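Side-chain contacts in teichoic acid D-alanine hydrolase (Staphylococcus aureus, PDB 5ZH8), which removes D-alanyl groups from wall teichoic acid and lipoteichoic acid by ester hydrolysis and affects methicillin resistance, autolysis and cell wall structure: residues Ile148-Pro151 against Val152-Leu156; Asp185-Asn188 against Leu189-Val193; Lys221-Glu224 against Glu225-Lys229; Lys306-Pro310 against Lys311-Pro315; Glu328-Tyr331 against Gly332-Ala335. All coordinates share one frame; numbering follows the deposited sequence.

How the interactions relate
Along the chain the five contacts follow one another in numerical order, each a local turn, cap or hairpin within the beta-lactamase-type domain. Interactions 1, 2 and 3 cluster on one side. Helix 213-227, whose end is interaction 3, touches both of the others: Val222 and Val226 pack on Val152 and Tyr155, and Lys221 forms a salt bridge with Asp190. The centres of interactions 1 and 3 are about 12 Å apart. Interactions 4 and 5 form a second pair, about 15 Å between centres, where helix 310-318 meets the edge of the eight-stranded antiparallel sheet. Ile148 packs on Tyr331, a small contact between the two groups.

Interaction 1: Ile148-Pro151 against Val152-Leu156; sequences INDP and VSKYL
Pro151 and Asp150 carry this contact, with Lys154 as their main partner on the following turn. The pyrrolidine ring of Pro151 lies beside the start of helix 152-155: its CB is 3.7 Å from Ser153 OG, and its CG lies 4.2 Å from Lys154 CB. A proline suits the place because it stiffens the chain as it enters the turn and needs no partner for a backbone N-H. Its carbonyl O accepts a weak bond from Lys154 N at 3.4 Å and also lies near CD2 of the Tyr155 ring. Asp150 reaches past the proline to Lys154 and Tyr155. Its OD2 forms a salt bridge with Lys154 NZ at 2.7 Å, the ammonium approaching from above the carboxylate plane, 45° out of it. Lys154 can reach that far because CG stands anti to the backbone N (chi1 -169°) and the rest of the chain is extended, laying CD over one face of the Tyr155 ring, offset toward its rim. This is the entry to a short, weakly bonded helix in the helical region of the beta-lactamase-type fold, with an acidic residue ahead of the first turn and a base within it. The same OD2 takes a weak hydrogen bond from Tyr155 OH at 2.9 Å, while the phenol oxygen also accepts from the backbone N of Asn147, its stronger partner. Asp150 crosses Tyr155 at about a right angle, its CB 3.7 Å from Tyr155 CE2. Lys154 NZ has a further hydrogen bond to a glycerol, probably from the crystallisation liquor. Val152 points away from the polar group and packs on Val218 of helix 213-227.

Interaction 2: Asp185-Asn188 against Leu189-Val193; sequences DYKN and LDQAV
Asn188 OD1 accepts a hydrogen bond from Gln191 N at 2.8 Å, with an N-H...O angle of 163° and the donor nearly along the C=O axis. The amide thus serves an N-H at the start of helix 189-199 that has no carbonyl a turn earlier within the helix. A short side chain with a carbonyl suits this place: with CG lying between the backbone N and the carbonyl carbon (chi1 55°), OD1 is folded over the first turn. The oxygen also touches Gln191 CG at 3.4 Å. Gln191 answers in the reverse direction, its extended side chain running back to the loop, where OE1 accepts from Lys187 N at 3.2 Å. That donor stands above the carbonyl plane, 68° out of it, so it does not use a lone-pair direction, although the N-H itself points well at the oxygen.

Asn188 is therefore the N-cap, and the pairing of its side chain with the backbone N three residues on is the classical helix cap. Its own carbonyl accepts a weak bond from Ala192 N. Tyr186 flanks this framework, its CB 4.1 Å from Gln191 CB and Gln191 OE1 near the plane of its ring at the edge; ring and amide planes are almost perpendicular. Farther out, Tyr180 packs against both Tyr186 and Ala192. On another side of the helix, Leu189 packs on Ala220 of helix 213-227, while Asp190 OD1 pairs with Lys221 NZ.

Interaction 3: Lys221-Glu224 against Glu225-Lys229; sequences KVIE and EVTGK
Thr227 has OG1 between its backbone N and carbonyl carbon (chi1 66°), which brings the hydroxyl within 2.7 Å of Ile223 O on the preceding turn. The same torsion turns the hydroxyl toward the chain that follows, and OG1 accepts from Lys229 N at 3.2 Å, an ST turn. Threonine suits this exit because its short beta-hydroxyl can accept from the N-H two residues on while its one proton has Ile223 O and Asn234 OD1 within reach. Ile223 O receives the regular helical bond from Thr227 N.

The chain then leaves the helix at Gly228, whose positive phi of 63° suits a residue without a side chain. Glu224 O accepts a weak bond from Gly228 N at 2.8 Å and a longer weak one from Lys229 N. Glu224 CA in turn makes a CA-H...O contact with Lys229 O at 3.3 Å, so the departing chain folds back on the last turn. On another side Val226 packs one turn from Val222, their CG1 atoms 4.3 Å apart, with branched apolar groups suited to packing against neighbouring helices. Within 221-224, Lys221 NZ meets Glu224 OE1 nearly along its C-O axis in a salt bridge at 2.7 Å.

This end of helix 213-227 lies among several others: Ile223 packs on helix 129-142, as does Val226 through Leu140, Ile223 also on Asn234 of helix 231-240, and Glu224 OE2 accepts from Tyr231 N.

Interaction 4: Lys306-Pro310 against Lys311-Pro315; sequences KLFSP and KITNP
Phe308 and Ile312 cross at about a right angle, the methyl CG2 of Ile312 resting 3.6 Å from Phe308 CB and a little farther from the first ring atom, CG. The methyl therefore meets the root of the aromatic side chain, while the ring reaches on to Leu135 of helix 129-142. A beta-branched residue suits this position because its two arms serve different neighbours: CG1 lies 3.6 Å from Ser309 OG as CG2 faces the phenylalanine. Thr313 comes to Phe308 obliquely, its OG1 3.4 Å from Phe308 CB and near the ring plane at the edge.

Thr313 OG1 stands anti to the carbonyl carbon (chi1 -59°), which directs the hydroxyl back to the start of the helix, where it donates to Ser309 O at 3.0 Å. The acceptor is shared. Thr313 N approaches Ser309 O almost in line with the carbonyl bond at 2.8 Å, whereas Ile312 N, at 3.1 Å, comes from well above the carbonyl plane. Ser309 is the N-cap of helix 310-318, and Pro310 follows as its first residue, a place where the missing N-H of proline costs the helix nothing. Asn314 N continues the pattern with a bond to Pro310 O at 2.8 Å; the amide of Asn314 lies close to Pro310 O but bonds to others, ND2 donating to Gln397 O and OD1 accepting from Tyr305 OH.

Three donors on one carbonyl would draw its electron density outward and probably limit movement of the first turn, while the apolar pairing of Phe308 with Ile312 gives the same turn a second, non-polar hold on the loop.

Interaction 5: Glu328-Tyr331 against Gly332-Ala335; sequences EYRY and GFYA
Tyr329 meets Tyr334, Phe333 and Gly332 along the length of its side chain. Its CB is 3.9 Å from Tyr334 CE1, and at CD1 the ring edge points at the face of Tyr334, 3.4 Å from CZ, in an edge-to-face pair with planes at 67°. CE1 lies near the backbone N of Phe333, which stands over one face of the ring. At the tip, OH comes 3.2 Å from Gly332 CA and donates to a water that itself donates to Gly332 O. With CG anti to the backbone N (chi1 -165°) the phenol is directed along the hairpin to its turn, and a long flat side chain suits such a span.

The two strands form a tight antiparallel hairpin at the edge of the eight-stranded sheet, closed by a type I' turn from Arg330 to Phe333. Tyr331 and Gly332 occupy its corners with positive phi; Gly332, with phi 86°, suits the second corner, where the absence of a side chain leaves the backbone unhindered. Arg330 and Phe333 are a hydrogen-bonded pair, with Arg330 N to Phe333 O at 2.8 Å.

On the face with Phe333, Arg330 CD sits over the aromatic ring as a CH-pi contact, 3.8 Å from its centroid, and Ala335 CB covers the centre of the guanidinium. Arg330 NE donates to Glu328 O at 2.8 Å, opposite the approach of Ala335 N. The terminal nitrogens bond to Glu319 O and Leu316 O, tying the hairpin to helix 310-318 and the chain just beyond it.

Interaction 1: Ile148-Pro151 against Val152-Leu156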
# COMPACT_ATOMS: atom_id res chain seq x y z
N ILE A 148 -27.90 -10.04 -18.88
CA ILE A 148 -26.57 -10.20 -18.29
C ILE A 148 -25.73 -11.31 -18.94
O ILE A 148 -24.50 -11.28 -18.88
CB ILE A 148 -26.65 -10.40 -16.76
CG1 ILE A 148 -25.35 -9.97 -16.09
CG2 ILE A 148 -27.00 -11.84 -16.42
CD1 ILE A 148 -25.04 -8.49 -16.24
N ASN A 149 -26.38 -12.29 -19.56
CA ASN A 149 -25.67 -13.38 -20.22
C ASN A 149 -25.40 -13.13 -21.71
O ASN A 149 -24.73 -13.94 -22.35
CB ASN A 149 -26.44 -14.68 -20.02
CG ASN A 149 -26.48 -15.09 -18.56
OD1 ASN A 149 -25.45 -15.43 -17.97
ND2 ASN A 149 -27.67 -15.04 -17.96
N ASP A 150 -25.92 -12.02 -22.24
CA ASP A 150 -25.61 -11.60 -23.61
C ASP A 150 -24.21 -10.99 -23.68
O ASP A 150 -23.73 -10.45 -22.68
CB ASP A 150 -26.63 -10.58 -24.12
CG ASP A 150 -27.98 -11.20 -24.43
OD1 ASP A 150 -28.10 -12.44 -24.46
OD2 ASP A 150 -28.94 -10.43 -24.64
N PRO A 151 -23.56 -11.07 -24.85
CA PRO A 151 -22.20 -10.58 -25.01
C PRO A 151 -22.08 -9.05 -25.09
O PRO A 151 -23.07 -8.38 -25.36
CB PRO A 151 -21.74 -11.21 -26.32
CG PRO A 151 -22.99 -11.37 -27.10
CD PRO A 151 -24.07 -11.66 -26.10
N VAL A 152 -20.88 -8.54 -24.83
CA VAL A 152 -20.62 -7.10 -24.94
C VAL A 152 -20.82 -6.61 -26.37
O VAL A 152 -21.35 -5.52 -26.58
CB VAL A 152 -19.19 -6.66 -24.48
CG1 VAL A 152 -19.28 -5.68 -23.32
CG2 VAL A 152 -18.23 -7.80 -24.15
N SER A 153 -20.38 -7.41 -27.34
CA SER A 153 -20.45 -7.04 -28.75
C SER A 153 -21.88 -6.70 -29.19
O SER A 153 -22.07 -5.88 -30.09
CB SER A 153 -19.87 -8.16 -29.63
OG SER A 153 -20.44 -9.42 -29.32
N LYS A 154 -22.87 -7.32 -28.55
CA LYS A 154 -24.28 -7.02 -28.83
C LYS A 154 -24.62 -5.56 -28.55
O LYS A 154 -25.23 -4.89 -29.39
CB LYS A 154 -25.19 -7.93 -28.00
CG LYS A 154 -26.65 -7.88 -28.41
CD LYS A 154 -27.50 -8.65 -27.42
CE LYS A 154 -28.93 -8.79 -27.94
NZ LYS A 154 -29.88 -9.10 -26.83
N TYR A 155 -24.20 -5.06 -27.39
CA TYR A 155 -24.52 -3.70 -26.96
C TYR A 155 -23.45 -2.69 -27.34
O TYR A 155 -23.73 -1.49 -27.44
CB TYR A 155 -24.78 -3.67 -25.45
CG TYR A 155 -25.72 -4.76 -24.98
CD1 TYR A 155 -27.10 -4.64 -25.12
CD2 TYR A 155 -25.22 -5.92 -24.42
CE1 TYR A 155 -27.95 -5.65 -24.71
CE2 TYR A 155 -26.06 -6.94 -23.99
CZ TYR A 155 -27.43 -6.80 -24.14
OH TYR A 155 -28.27 -7.80 -23.73
N LEU A 156 -22.23 -3.17 -27.55
CA LEU A 156 -21.09 -2.31 -27.86
C LEU A 156 -20.34 -2.90 -29.06
O LEU A 156 -19.26 -3.45 -28.92
CB LEU A 156 -20.19 -2.22 -26.62
CG LEU A 156 -19.25 -1.02 -26.49
CD1 LEU A 156 -19.99 0.31 -26.64
CD2 LEU A 156 -18.53 -1.11 -25.15

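Interaction 2: Asp185-Asn188 against Leu189-Val193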
# COMPACT_ATOMS: atom_id res chain seq x y z
N ASP A 185 -2.84 10.11 -21.21
CA ASP A 185 -3.31 10.43 -22.55
C ASP A 185 -4.83 10.38 -22.66
O ASP A 185 -5.44 11.24 -23.30
CB ASP A 185 -2.71 9.45 -23.57
CG ASP A 185 -1.20 9.56 -23.69
OD1 ASP A 185 -0.58 10.31 -22.90
OD2 ASP A 185 -0.63 8.89 -24.57
N TYR A 186 -5.44 9.38 -22.03
CA TYR A 186 -6.87 9.13 -22.19
C TYR A 186 -7.70 10.20 -21.51
O TYR A 186 -7.62 10.39 -20.30
CB TYR A 186 -7.25 7.74 -21.67
CG TYR A 186 -6.37 6.61 -22.19
CD1 TYR A 186 -5.74 6.68 -23.44
CD2 TYR A 186 -6.18 5.46 -21.42
CE1 TYR A 186 -4.94 5.65 -23.90
CE2 TYR A 186 -5.38 4.43 -21.88
CZ TYR A 186 -4.77 4.52 -23.12
OH TYR A 186 -3.98 3.49 -23.56
N LYS A 187 -8.50 10.91 -22.31
CA LYS A 187 -9.26 12.05 -21.84
C LYS A 187 -10.66 11.68 -21.40
O LYS A 187 -11.34 12.49 -20.78
CB LYS A 187 -9.37 13.09 -22.97
CG LYS A 187 -8.04 13.52 -23.57
CD LYS A 187 -7.09 14.14 -22.55
CE LYS A 187 -7.59 15.47 -22.02
NZ LYS A 187 -6.56 16.20 -21.21
N ASN A 188 -11.10 10.46 -21.72
CA ASN A 188 -12.48 10.06 -21.47
C ASN A 188 -12.66 8.54 -21.40
O ASN A 188 -11.74 7.78 -21.72
CB ASN A 188 -13.38 10.63 -22.56
CG ASN A 188 -12.93 10.25 -23.95
OD1 ASN A 188 -12.78 9.07 -24.26
ND2 ASN A 188 -12.72 11.25 -24.79
N LEU A 189 -13.85 8.13 -20.98
CA LEU A 189 -14.20 6.71 -20.88
C LEU A 189 -14.00 6.00 -22.21
O LEU A 189 -13.49 4.88 -22.23
CB LEU A 189 -15.65 6.55 -20.41
CG LEU A 189 -16.18 5.13 -20.19
CD1 LEU A 189 -15.36 4.39 -19.15
CD2 LEU A 189 -17.64 5.17 -19.79
N ASP A 190 -14.40 6.64 -23.31
CA ASP A 190 -14.31 6.05 -24.65
C ASP A 190 -12.90 5.60 -25.01
O ASP A 190 -12.69 4.47 -25.45
CB ASP A 190 -14.84 7.02 -25.73
CG ASP A 190 -16.34 6.88 -25.96
OD1 ASP A 190 -17.13 7.32 -25.10
OD2 ASP A 190 -16.72 6.33 -27.02
N GLN A 191 -11.93 6.49 -24.82
CA GLN A 191 -10.53 6.19 -25.13
C GLN A 191 -10.00 5.05 -24.26
O GLN A 191 -9.27 4.19 -24.74
CB GLN A 191 -9.65 7.43 -24.97
CG GLN A 191 -9.91 8.49 -26.03
CD GLN A 191 -9.03 9.71 -25.87
OE1 GLN A 191 -7.99 9.67 -25.22
NE2 GLN A 191 -9.45 10.82 -26.48
N ALA A 192 -10.38 5.05 -22.99
CA ALA A 192 -9.99 3.98 -22.07
C ALA A 192 -10.49 2.61 -22.53
O ALA A 192 -9.71 1.66 -22.58
CB ALA A 192 -10.50 4.27 -20.66
N VAL A 193 -11.77 2.53 -22.89
CA VAL A 193 -12.37 1.26 -23.33
C VAL A 193 -11.92 0.89 -24.75
O VAL A 193 -11.86 -0.30 -25.09
CB VAL A 193 -13.92 1.27 -23.22
CG1 VAL A 193 -14.52 -0.03 -23.76
CG2 VAL A 193 -14.33 1.50 -21.78

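Interaction 3: Lys221-Glu224 against Glu225-Lys229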
# COMPACT_ATOMS: atom_id res chain seq x y z
N LYS A 221 -19.28 1.83 -20.19
CA LYS A 221 -19.49 2.23 -21.57
C LYS A 221 -20.72 1.54 -22.17
O LYS A 221 -21.47 2.14 -22.95
CB LYS A 221 -18.25 1.93 -22.42
CG LYS A 221 -18.31 2.50 -23.83
CD LYS A 221 -18.26 4.02 -23.82
CE LYS A 221 -19.22 4.62 -24.84
NZ LYS A 221 -19.51 6.06 -24.56
N VAL A 222 -20.93 0.28 -21.79
CA VAL A 222 -22.14 -0.46 -22.17
C VAL A 222 -23.38 0.31 -21.70
O VAL A 222 -24.34 0.50 -22.47
CB VAL A 222 -22.15 -1.90 -21.57
CG1 VAL A 222 -23.53 -2.55 -21.68
CG2 VAL A 222 -21.10 -2.77 -22.25
N ILE A 223 -23.34 0.77 -20.45
CA ILE A 223 -24.43 1.57 -19.89
C ILE A 223 -24.66 2.81 -20.75
O ILE A 223 -25.79 3.12 -21.11
CB ILE A 223 -24.14 1.98 -18.42
CG1 ILE A 223 -24.19 0.76 -17.51
CG2 ILE A 223 -25.13 3.04 -17.94
CD1 ILE A 223 -23.54 0.97 -16.16
N GLU A 224 -23.58 3.51 -21.08
CA GLU A 224 -23.69 4.72 -21.88
C GLU A 224 -24.28 4.44 -23.26
O GLU A 224 -25.13 5.18 -23.74
CB GLU A 224 -22.33 5.42 -22.02
CG GLU A 224 -21.89 6.14 -20.76
CD GLU A 224 -20.65 6.98 -20.99
OE1 GLU A 224 -19.92 6.74 -21.97
OE2 GLU A 224 -20.41 7.90 -20.16
N GLU A 225 -23.82 3.36 -23.89
CA GLU A 225 -24.21 3.01 -25.25
C GLU A 225 -25.68 2.60 -25.35
O GLU A 225 -26.36 3.01 -26.28
CB GLU A 225 -23.32 1.88 -25.79
CG GLU A 225 -23.41 1.64 -27.29
CD GLU A 225 -22.77 2.75 -28.10
OE1 GLU A 225 -21.78 3.36 -27.63
OE2 GLU A 225 -23.26 3.00 -29.23
N VAL A 226 -26.15 1.79 -24.41
CA VAL A 226 -27.54 1.30 -24.44
C VAL A 226 -28.53 2.39 -24.07
O VAL A 226 -29.65 2.40 -24.59
CB VAL A 226 -27.79 0.09 -23.51
CG1 VAL A 226 -26.92 -1.09 -23.91
CG2 VAL A 226 -27.59 0.45 -22.05
N THR A 227 -28.13 3.29 -23.18
CA THR A 227 -29.00 4.38 -22.72
C THR A 227 -28.89 5.62 -23.61
O THR A 227 -29.75 6.50 -23.57
CB THR A 227 -28.67 4.79 -21.28
OG1 THR A 227 -27.36 5.36 -21.22
CG2 THR A 227 -28.75 3.60 -20.33
N GLY A 228 -27.81 5.70 -24.39
CA GLY A 228 -27.52 6.89 -25.17
C GLY A 228 -27.27 8.11 -24.31
O GLY A 228 -27.44 9.23 -24.77
N LYS A 229 -26.85 7.90 -23.06
CA LYS A 229 -26.67 8.98 -22.11
C LYS A 229 -25.42 8.74 -21.30
O LYS A 229 -25.00 7.61 -21.12
CB LYS A 229 -27.87 9.10 -21.17
CG LYS A 229 -29.14 9.54 -21.87
CD LYS A 229 -30.21 9.98 -20.88
CE LYS A 229 -31.36 10.69 -21.58
NZ LYS A 229 -30.91 11.91 -22.32

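Interaction 4: Lys306-Pro310 against Lys311-Pro315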
# COMPACT_ATOMS: atom_id res chain seq x y z
N LYS A 306 -35.61 0.33 -2.05
CA LYS A 306 -35.89 1.60 -2.71
C LYS A 306 -35.46 1.65 -4.14
O LYS A 306 -35.84 2.53 -4.85
CB LYS A 306 -35.26 2.75 -1.97
CG LYS A 306 -36.12 3.30 -0.86
CD LYS A 306 -35.95 4.79 -0.72
CE LYS A 306 -36.19 5.22 0.72
NZ LYS A 306 -35.64 6.57 1.01
N LEU A 307 -34.61 0.75 -4.56
CA LEU A 307 -34.23 0.67 -5.97
C LEU A 307 -34.88 -0.51 -6.68
O LEU A 307 -35.19 -0.42 -7.86
CB LEU A 307 -32.72 0.55 -6.13
CG LEU A 307 -31.90 1.80 -5.86
CD1 LEU A 307 -30.47 1.50 -6.28
CD2 LEU A 307 -32.45 3.02 -6.58
N PHE A 308 -35.02 -1.63 -5.97
CA PHE A 308 -35.65 -2.82 -6.51
C PHE A 308 -36.60 -3.44 -5.49
O PHE A 308 -36.51 -3.19 -4.29
CB PHE A 308 -34.60 -3.86 -6.90
CG PHE A 308 -33.39 -3.30 -7.60
CD1 PHE A 308 -33.46 -2.91 -8.94
CD2 PHE A 308 -32.19 -3.17 -6.93
CE1 PHE A 308 -32.34 -2.42 -9.59
CE2 PHE A 308 -31.07 -2.67 -7.58
CZ PHE A 308 -31.15 -2.30 -8.91
N SER A 309 -37.52 -4.27 -6.00
CA SER A 309 -38.38 -5.11 -5.17
C SER A 309 -37.56 -6.10 -4.33
O SER A 309 -36.39 -6.36 -4.64
CB SER A 309 -39.33 -5.89 -6.05
OG SER A 309 -38.60 -6.71 -6.95
N PRO A 310 -38.16 -6.67 -3.28
CA PRO A 310 -37.43 -7.65 -2.46
C PRO A 310 -36.93 -8.88 -3.24
O PRO A 310 -35.83 -9.37 -2.97
CB PRO A 310 -38.46 -8.05 -1.39
CG PRO A 310 -39.38 -6.89 -1.29
CD PRO A 310 -39.46 -6.32 -2.68
N LYS A 311 -37.73 -9.37 -4.19
CA LYS A 311 -37.33 -10.51 -5.03
C LYS A 311 -36.10 -10.26 -5.91
O LYS A 311 -35.43 -11.20 -6.32
CB LYS A 311 -38.51 -10.98 -5.89
CG LYS A 311 -39.60 -11.66 -5.10
CD LYS A 311 -40.65 -12.27 -6.03
CE LYS A 311 -41.85 -12.80 -5.28
NZ LYS A 311 -41.47 -13.75 -4.20
N ILE A 312 -35.81 -8.99 -6.21
CA ILE A 312 -34.57 -8.61 -6.89
C ILE A 312 -33.46 -8.29 -5.87
O ILE A 312 -32.34 -8.77 -6.00
CB ILE A 312 -34.78 -7.40 -7.83
CG1 ILE A 312 -35.81 -7.72 -8.92
CG2 ILE A 312 -33.46 -6.95 -8.46
CD1 ILE A 312 -35.44 -8.87 -9.83
N THR A 313 -33.81 -7.50 -4.86
CA THR A 313 -32.83 -7.01 -3.89
C THR A 313 -32.22 -8.12 -3.03
O THR A 313 -31.00 -8.16 -2.85
CB THR A 313 -33.45 -5.96 -2.96
OG1 THR A 313 -33.95 -4.86 -3.72
CG2 THR A 313 -32.41 -5.47 -1.95
N ASN A 314 -33.05 -9.02 -2.51
CA ASN A 314 -32.57 -10.02 -1.56
C ASN A 314 -31.45 -10.90 -2.13
O ASN A 314 -30.38 -11.00 -1.52
CB ASN A 314 -33.71 -10.89 -1.02
CG ASN A 314 -34.70 -10.11 -0.17
OD1 ASN A 314 -34.41 -9.01 0.31
ND2 ASN A 314 -35.90 -10.68 -0.01
N PRO A 315 -31.66 -11.52 -3.31
CA PRO A 315 -30.58 -12.31 -3.90
C PRO A 315 -29.37 -11.46 -4.29
O PRO A 315 -28.23 -11.88 -4.06
CB PRO A 315 -31.21 -12.92 -5.16
CG PRO A 315 -32.68 -12.71 -5.02
CD PRO A 315 -32.87 -11.52 -4.15

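Interaction 5: Glu328-Tyr331 against Gly332-Ala335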
# COMPACT_ATOMS: atom_id res chain seq x y z
N GLU A 328 -18.89 -14.71 -4.15
CA GLU A 328 -19.25 -13.71 -3.14
C GLU A 328 -19.41 -12.36 -3.83
O GLU A 328 -20.30 -11.58 -3.49
CB GLU A 328 -18.18 -13.62 -2.05
CG GLU A 328 -18.07 -14.87 -1.19
CD GLU A 328 -17.07 -14.74 -0.06
OE1 GLU A 328 -16.17 -13.87 -0.14
OE2 GLU A 328 -17.17 -15.52 0.91
N TYR A 329 -18.53 -12.11 -4.80
CA TYR A 329 -18.55 -10.86 -5.56
C TYR A 329 -19.71 -10.83 -6.56
O TYR A 329 -19.95 -11.80 -7.26
CB TYR A 329 -17.23 -10.68 -6.30
CG TYR A 329 -17.01 -9.28 -6.81
CD1 TYR A 329 -16.57 -8.29 -5.97
CD2 TYR A 329 -17.26 -8.95 -8.14
CE1 TYR A 329 -16.35 -7.01 -6.42
CE2 TYR A 329 -17.05 -7.66 -8.60
CZ TYR A 329 -16.59 -6.70 -7.73
OH TYR A 329 -16.37 -5.41 -8.15
N ARG A 330 -20.42 -9.71 -6.59
CA ARG A 330 -21.39 -9.44 -7.65
C ARG A 330 -21.67 -7.94 -7.72
O ARG A 330 -21.69 -7.25 -6.69
CB ARG A 330 -22.71 -10.22 -7.45
CG ARG A 330 -23.71 -9.57 -6.48
CD ARG A 330 -23.21 -9.55 -5.04
NE ARG A 330 -22.79 -10.88 -4.62
CZ ARG A 330 -23.63 -11.87 -4.34
NH1 ARG A 330 -24.94 -11.71 -4.41
NH2 ARG A 330 -23.13 -13.05 -4.00
N TYR A 331 -21.88 -7.44 -8.93
CA TYR A 331 -22.32 -6.06 -9.15
C TYR A 331 -21.53 -5.04 -8.32
O TYR A 331 -22.11 -4.12 -7.74
CB TYR A 331 -23.83 -5.94 -8.91
CG TYR A 331 -24.64 -6.69 -9.94
CD1 TYR A 331 -24.91 -6.12 -11.19
CD2 TYR A 331 -25.12 -7.98 -9.70
CE1 TYR A 331 -25.64 -6.80 -12.15
CE2 TYR A 331 -25.85 -8.67 -10.65
CZ TYR A 331 -26.10 -8.07 -11.88
OH TYR A 331 -26.83 -8.74 -12.83
N GLY A 332 -20.22 -5.23 -8.26
CA GLY A 332 -19.33 -4.28 -7.59
C GLY A 332 -19.12 -4.44 -6.10
O GLY A 332 -18.49 -3.59 -5.49
N PHE A 333 -19.63 -5.51 -5.50
CA PHE A 333 -19.48 -5.71 -4.04
C PHE A 333 -19.54 -7.17 -3.63
O PHE A 333 -19.87 -8.04 -4.44
CB PHE A 333 -20.55 -4.91 -3.30
CG PHE A 333 -21.91 -5.54 -3.34
CD1 PHE A 333 -22.77 -5.34 -4.43
CD2 PHE A 333 -22.35 -6.34 -2.30
CE1 PHE A 333 -24.02 -5.93 -4.47
CE2 PHE A 333 -23.60 -6.94 -2.33
CZ PHE A 333 -24.43 -6.73 -3.42
N TYR A 334 -19.23 -7.43 -2.37
CA TYR A 334 -19.13 -8.79 -1.85
C TYR A 334 -20.27 -9.14 -0.90
O TYR A 334 -20.56 -8.40 0.02
CB TYR A 334 -17.81 -8.93 -1.08
CG TYR A 334 -16.58 -8.82 -1.94
CD1 TYR A 334 -16.04 -9.95 -2.54
CD2 TYR A 334 -15.94 -7.60 -2.15
CE1 TYR A 334 -14.91 -9.86 -3.33
CE2 TYR A 334 -14.81 -7.50 -2.93
CZ TYR A 334 -14.29 -8.64 -3.52
OH TYR A 334 -13.17 -8.57 -4.30
N ALA A 335 -20.90 -10.28 -1.14
CA ALA A 335 -21.77 -10.92 -0.16
C ALA A 335 -20.99 -12.06 0.47
O ALA A 335 -20.68 -13.04 -0.21
CB ALA A 335 -23.03 -11.43 -0.82
O HOH W 1 -16.11 -3.40 -6.48